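Local coordinates for putative lipoprotein (Clostridium perfringens ATCC 13124, PDB 4R7R) that is of unknown function but, as a putative lipoprotein classed as lipid-binding, is probably anchored to the bacterial membrane, at residues V82-Y94 against D103-E117. Sequence-based numbering, arbitrary orientation.
Sequences VIDIYGDDLITLY and DYLSLKDIPNSFKLE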
# COMPACT_ATOMS: atom_id res chain seq x y z
N VAL A 82 2.63 6.33 0.73
CA VAL A 82 2.40 5.57 1.93
C VAL A 82 1.25 4.61 1.69
O VAL A 82 0.24 4.97 1.09
CB VAL A 82 2.09 6.50 3.14
CG1 VAL A 82 1.68 5.71 4.35
CG2 VAL A 82 3.30 7.37 3.47
N ILE A 83 1.42 3.36 2.13
CA ILE A 83 0.30 2.43 2.17
C ILE A 83 0.09 1.97 3.62
O ILE A 83 1.00 1.41 4.25
CB ILE A 83 0.52 1.19 1.28
CG1 ILE A 83 0.96 1.60 -0.13
CG2 ILE A 83 -0.75 0.34 1.22
CD1 ILE A 83 1.32 0.42 -1.01
N ASP A 84 -1.10 2.23 4.15
CA ASP A 84 -1.41 1.75 5.49
C ASP A 84 -2.09 0.38 5.38
O ASP A 84 -3.02 0.22 4.60
CB ASP A 84 -2.30 2.75 6.24
CG ASP A 84 -1.57 4.06 6.59
OD1 ASP A 84 -0.33 4.02 6.77
OD2 ASP A 84 -2.23 5.12 6.69
N ILE A 85 -1.61 -0.60 6.15
CA ILE A 85 -2.20 -1.94 6.11
C ILE A 85 -3.12 -2.23 7.30
O ILE A 85 -2.67 -2.23 8.46
CB ILE A 85 -1.09 -3.02 6.05
CG1 ILE A 85 -0.07 -2.69 4.94
CG2 ILE A 85 -1.68 -4.40 5.88
CD1 ILE A 85 -0.71 -2.50 3.60
N TYR A 86 -4.40 -2.47 7.03
CA TYR A 86 -5.35 -2.85 8.08
C TYR A 86 -5.77 -4.32 7.99
O TYR A 86 -5.22 -5.10 7.19
CB TYR A 86 -6.60 -1.97 8.02
CG TYR A 86 -6.28 -0.51 8.18
CD1 TYR A 86 -6.33 0.11 9.42
CD2 TYR A 86 -5.90 0.24 7.08
CE1 TYR A 86 -6.02 1.43 9.57
CE2 TYR A 86 -5.59 1.57 7.21
CZ TYR A 86 -5.66 2.16 8.46
OH TYR A 86 -5.34 3.49 8.57
N GLY A 87 -6.75 -4.70 8.80
CA GLY A 87 -7.29 -6.05 8.77
C GLY A 87 -8.18 -6.28 7.56
O GLY A 87 -8.50 -5.33 6.84
N ASP A 88 -8.54 -7.53 7.32
CA ASP A 88 -9.49 -7.89 6.27
C ASP A 88 -9.09 -7.45 4.87
O ASP A 88 -9.96 -7.28 4.02
CB ASP A 88 -10.87 -7.31 6.58
CG ASP A 88 -11.59 -8.08 7.65
OD1 ASP A 88 -10.96 -8.95 8.30
OD2 ASP A 88 -12.80 -7.80 7.84
N ASP A 89 -7.79 -7.25 4.65
CA ASP A 89 -7.27 -6.91 3.32
C ASP A 89 -7.66 -5.50 2.89
O ASP A 89 -7.62 -5.16 1.70
CB ASP A 89 -7.73 -7.94 2.28
CG ASP A 89 -6.99 -9.25 2.41
OD1 ASP A 89 -5.80 -9.20 2.81
OD2 ASP A 89 -7.58 -10.33 2.13
N LEU A 90 -8.03 -4.68 3.87
CA LEU A 90 -8.24 -3.25 3.65
C LEU A 90 -6.91 -2.49 3.73
O LEU A 90 -6.11 -2.71 4.63
CB LEU A 90 -9.23 -2.70 4.69
CG LEU A 90 -9.50 -1.19 4.81
CD1 LEU A 90 -10.18 -0.62 3.56
CD2 LEU A 90 -10.31 -0.87 6.08
N ILE A 91 -6.67 -1.60 2.77
CA ILE A 91 -5.48 -0.75 2.81
C ILE A 91 -5.87 0.68 2.41
O ILE A 91 -6.93 0.89 1.83
CB ILE A 91 -4.37 -1.25 1.86
CG1 ILE A 91 -4.74 -0.98 0.41
CG2 ILE A 91 -4.08 -2.74 2.05
CD1 ILE A 91 -3.58 -1.16 -0.53
N THR A 92 -5.02 1.65 2.75
CA THR A 92 -5.17 3.00 2.24
C THR A 92 -3.85 3.39 1.58
O THR A 92 -2.80 2.82 1.90
CB THR A 92 -5.52 4.04 3.32
OG1 THR A 92 -4.46 4.15 4.28
CG2 THR A 92 -6.85 3.69 4.01
N LEU A 93 -3.91 4.36 0.68
CA LEU A 93 -2.78 4.70 -0.16
C LEU A 93 -2.84 6.20 -0.46
O LEU A 93 -3.89 6.73 -0.89
CB LEU A 93 -2.81 3.87 -1.46
CG LEU A 93 -1.57 3.81 -2.36
CD1 LEU A 93 -1.66 2.60 -3.29
CD2 LEU A 93 -1.39 5.09 -3.18
N TYR A 94 -1.71 6.88 -0.25
CA TYR A 94 -1.68 8.33 -0.38
C TYR A 94 -0.24 8.85 -0.43
O TYR A 94 0.68 8.16 0.03
CB TYR A 94 -2.46 8.98 0.77
CG TYR A 94 -2.02 8.57 2.16
CD1 TYR A 94 -1.14 9.36 2.88
CD2 TYR A 94 -2.51 7.41 2.77
CE1 TYR A 94 -0.73 9.00 4.17
CE2 TYR A 94 -2.13 7.05 4.04
CZ TYR A 94 -1.24 7.85 4.74
OH TYR A 94 -0.85 7.50 6.02
N ASP A 103 -6.75 7.10 -1.00
CA ASP A 103 -7.36 6.00 -1.73
C ASP A 103 -7.73 4.85 -0.76
O ASP A 103 -6.97 4.54 0.16
CB ASP A 103 -6.41 5.46 -2.81
CG ASP A 103 -6.47 6.23 -4.13
OD1 ASP A 103 -6.92 7.41 -4.19
OD2 ASP A 103 -6.04 5.62 -5.14
N TYR A 104 -8.88 4.22 -0.97
CA TYR A 104 -9.26 3.07 -0.16
C TYR A 104 -9.44 1.88 -1.07
O TYR A 104 -10.17 1.95 -2.07
CB TYR A 104 -10.56 3.34 0.63
CG TYR A 104 -10.43 4.40 1.70
CD1 TYR A 104 -10.42 4.06 3.06
CD2 TYR A 104 -10.32 5.76 1.35
CE1 TYR A 104 -10.30 5.05 4.05
CE2 TYR A 104 -10.19 6.75 2.33
CZ TYR A 104 -10.18 6.39 3.68
OH TYR A 104 -10.05 7.38 4.64
N LEU A 105 -8.78 0.78 -0.73
CA LEU A 105 -8.89 -0.43 -1.52
C LEU A 105 -9.19 -1.63 -0.63
O LEU A 105 -8.66 -1.73 0.47
CB LEU A 105 -7.60 -0.70 -2.31
CG LEU A 105 -6.92 0.40 -3.14
CD1 LEU A 105 -6.16 1.39 -2.30
CD2 LEU A 105 -5.96 -0.25 -4.13
N SER A 106 -10.06 -2.52 -1.11
CA SER A 106 -10.19 -3.86 -0.56
C SER A 106 -9.44 -4.83 -1.47
O SER A 106 -9.57 -4.76 -2.70
CB SER A 106 -11.65 -4.27 -0.43
OG SER A 106 -11.77 -5.63 -0.03
N LEU A 107 -8.67 -5.73 -0.88
CA LEU A 107 -7.80 -6.63 -1.64
C LEU A 107 -8.23 -8.08 -1.57
O LEU A 107 -7.41 -8.97 -1.75
CB LEU A 107 -6.35 -6.55 -1.13
CG LEU A 107 -5.70 -5.17 -1.18
CD1 LEU A 107 -4.21 -5.23 -0.80
CD2 LEU A 107 -5.90 -4.58 -2.56
N LYS A 108 -9.50 -8.33 -1.31
CA LYS A 108 -9.95 -9.71 -1.16
C LYS A 108 -9.83 -10.54 -2.46
O LYS A 108 -9.48 -11.73 -2.41
CB LYS A 108 -11.38 -9.75 -0.63
CG LYS A 108 -11.44 -9.56 0.87
CD LYS A 108 -12.64 -8.75 1.30
CE LYS A 108 -12.57 -8.44 2.79
NZ LYS A 108 -12.22 -9.65 3.59
N ASP A 109 -10.08 -9.92 -3.61
CA ASP A 109 -10.08 -10.70 -4.86
C ASP A 109 -8.70 -10.79 -5.56
O ASP A 109 -8.56 -11.50 -6.55
CB ASP A 109 -11.13 -10.14 -5.84
CG ASP A 109 -10.88 -8.68 -6.23
OD1 ASP A 109 -11.73 -8.09 -6.94
OD2 ASP A 109 -9.84 -8.11 -5.83
N ILE A 110 -7.69 -10.09 -5.06
CA ILE A 110 -6.41 -10.08 -5.78
C ILE A 110 -5.64 -11.36 -5.50
O ILE A 110 -5.92 -12.05 -4.53
CB ILE A 110 -5.55 -8.86 -5.40
CG1 ILE A 110 -4.98 -9.03 -4.01
CG2 ILE A 110 -6.32 -7.54 -5.59
CD1 ILE A 110 -3.67 -8.36 -3.87
N PRO A 111 -4.68 -11.70 -6.38
CA PRO A 111 -3.96 -12.97 -6.17
C PRO A 111 -3.30 -13.05 -4.78
O PRO A 111 -2.80 -12.03 -4.26
CB PRO A 111 -2.92 -12.97 -7.29
CG PRO A 111 -3.54 -12.10 -8.38
CD PRO A 111 -4.31 -11.04 -7.65
N ASN A 112 -3.29 -14.26 -4.20
CA ASN A 112 -2.80 -14.46 -2.84
C ASN A 112 -1.37 -13.96 -2.63
O ASN A 112 -1.04 -13.44 -1.56
CB ASN A 112 -2.87 -15.95 -2.47
CG ASN A 112 -4.30 -16.46 -2.37
OD1 ASN A 112 -5.17 -15.79 -1.79
ND2 ASN A 112 -4.56 -17.63 -2.94
N SER A 113 -0.53 -14.12 -3.65
CA SER A 113 0.86 -13.69 -3.57
C SER A 113 1.03 -12.20 -3.24
O SER A 113 1.98 -11.83 -2.55
CB SER A 113 1.57 -13.98 -4.89
OG SER A 113 1.87 -15.35 -4.97
N PHE A 114 0.10 -11.38 -3.72
CA PHE A 114 0.21 -9.93 -3.56
C PHE A 114 -0.62 -9.38 -2.39
O PHE A 114 -0.77 -8.17 -2.27
CB PHE A 114 -0.22 -9.23 -4.86
CG PHE A 114 0.30 -9.89 -6.12
CD1 PHE A 114 1.58 -10.45 -6.16
CD2 PHE A 114 -0.50 -9.97 -7.25
CE1 PHE A 114 2.04 -11.08 -7.32
CE2 PHE A 114 -0.04 -10.60 -8.41
CZ PHE A 114 1.23 -11.15 -8.45
N LYS A 115 -1.15 -10.23 -1.52
CA LYS A 115 -1.82 -9.72 -0.31
C LYS A 115 -0.78 -9.05 0.61
O LYS A 115 0.28 -9.63 0.86
CB LYS A 115 -2.53 -10.84 0.46
CG LYS A 115 -3.64 -11.56 -0.29
CD LYS A 115 -4.90 -10.71 -0.41
CE LYS A 115 -6.12 -11.58 -0.71
NZ LYS A 115 -6.72 -12.23 0.50
N LEU A 116 -1.07 -7.86 1.12
CA LEU A 116 -0.06 -7.07 1.81
C LEU A 116 0.15 -7.41 3.29
O LEU A 116 1.29 -7.37 3.76
CB LEU A 116 -0.38 -5.59 1.67
CG LEU A 116 -0.13 -5.08 0.25
CD1 LEU A 116 -0.26 -3.55 0.17
CD2 LEU A 116 1.22 -5.57 -0.27
N GLU A 117 -0.91 -7.72 4.03
CA GLU A 117 -0.72 -8.12 5.43
C GLU A 117 0.17 -9.39 5.58
O GLU A 117 1.09 -9.39 6.41
CB GLU A 117 -2.07 -8.32 6.15
CG GLU A 117 -1.90 -8.68 7.64
CD GLU A 117 -3.20 -9.01 8.39
OE1 GLU A 117 -4.32 -8.87 7.81
OE2 GLU A 117 -3.11 -9.41 9.58
O HOH W 1 -3.35 -7.29 3.11
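I91 and L105 face each other as a hydrogen-bonded pair of the antiparallel hairpin formed by strands 90-95 and 103-106, with I91 CG1 packed 3.9 Å from L105 CD1. Backbone bonds run both ways within this pair; I91 N reaches L105 O at 3.0 Å with an N-H...O angle of 168°. L93 and D103 repeat the reciprocal pairing. With CG1 of I91 between the backbone N and the carbonyl carbon (chi1 73°), CG2 faces CD1 of L107, 3.8 Å away. The same apolar face receives L116, whose CD1 lies 3.6 Å from CD1 of I85 and also touches I83 CG2 and I91 CD1, the leucine crossing both strand 82-85 isoleucines at about a right angle. On the other face of the sheet, CG2 of T92 sits over the Y104 ring, 4.1 Å from its centroid, in a CH-pi contact.

The opposite, open end of this hairpin, where the turn at D88-D89 joins strands 82-85 and 90-94, is polar and loosest at solvent-exposed D88 and K108, while D89 is held firmly. D89 O accepts a bent bond from L107 N, and the D89 carboxylate is held at OD2 by a salt bridge from K115 NZ, 2.6 Å away and above the carboxylate plane. A water links D89 OD1 to E117 N, tying this turn to the first turn of helix 116-125. K108 passes beside D88, its CE 3.1 Å from D88 O.

Strand 90-94 thus lies between strands 82-85 and 103-106 in the antiparallel sheet; strand 58-59 flanks 103-106 beyond, strand 70-75 borders 82-85, and L116 also meets L49 of helix 45-52.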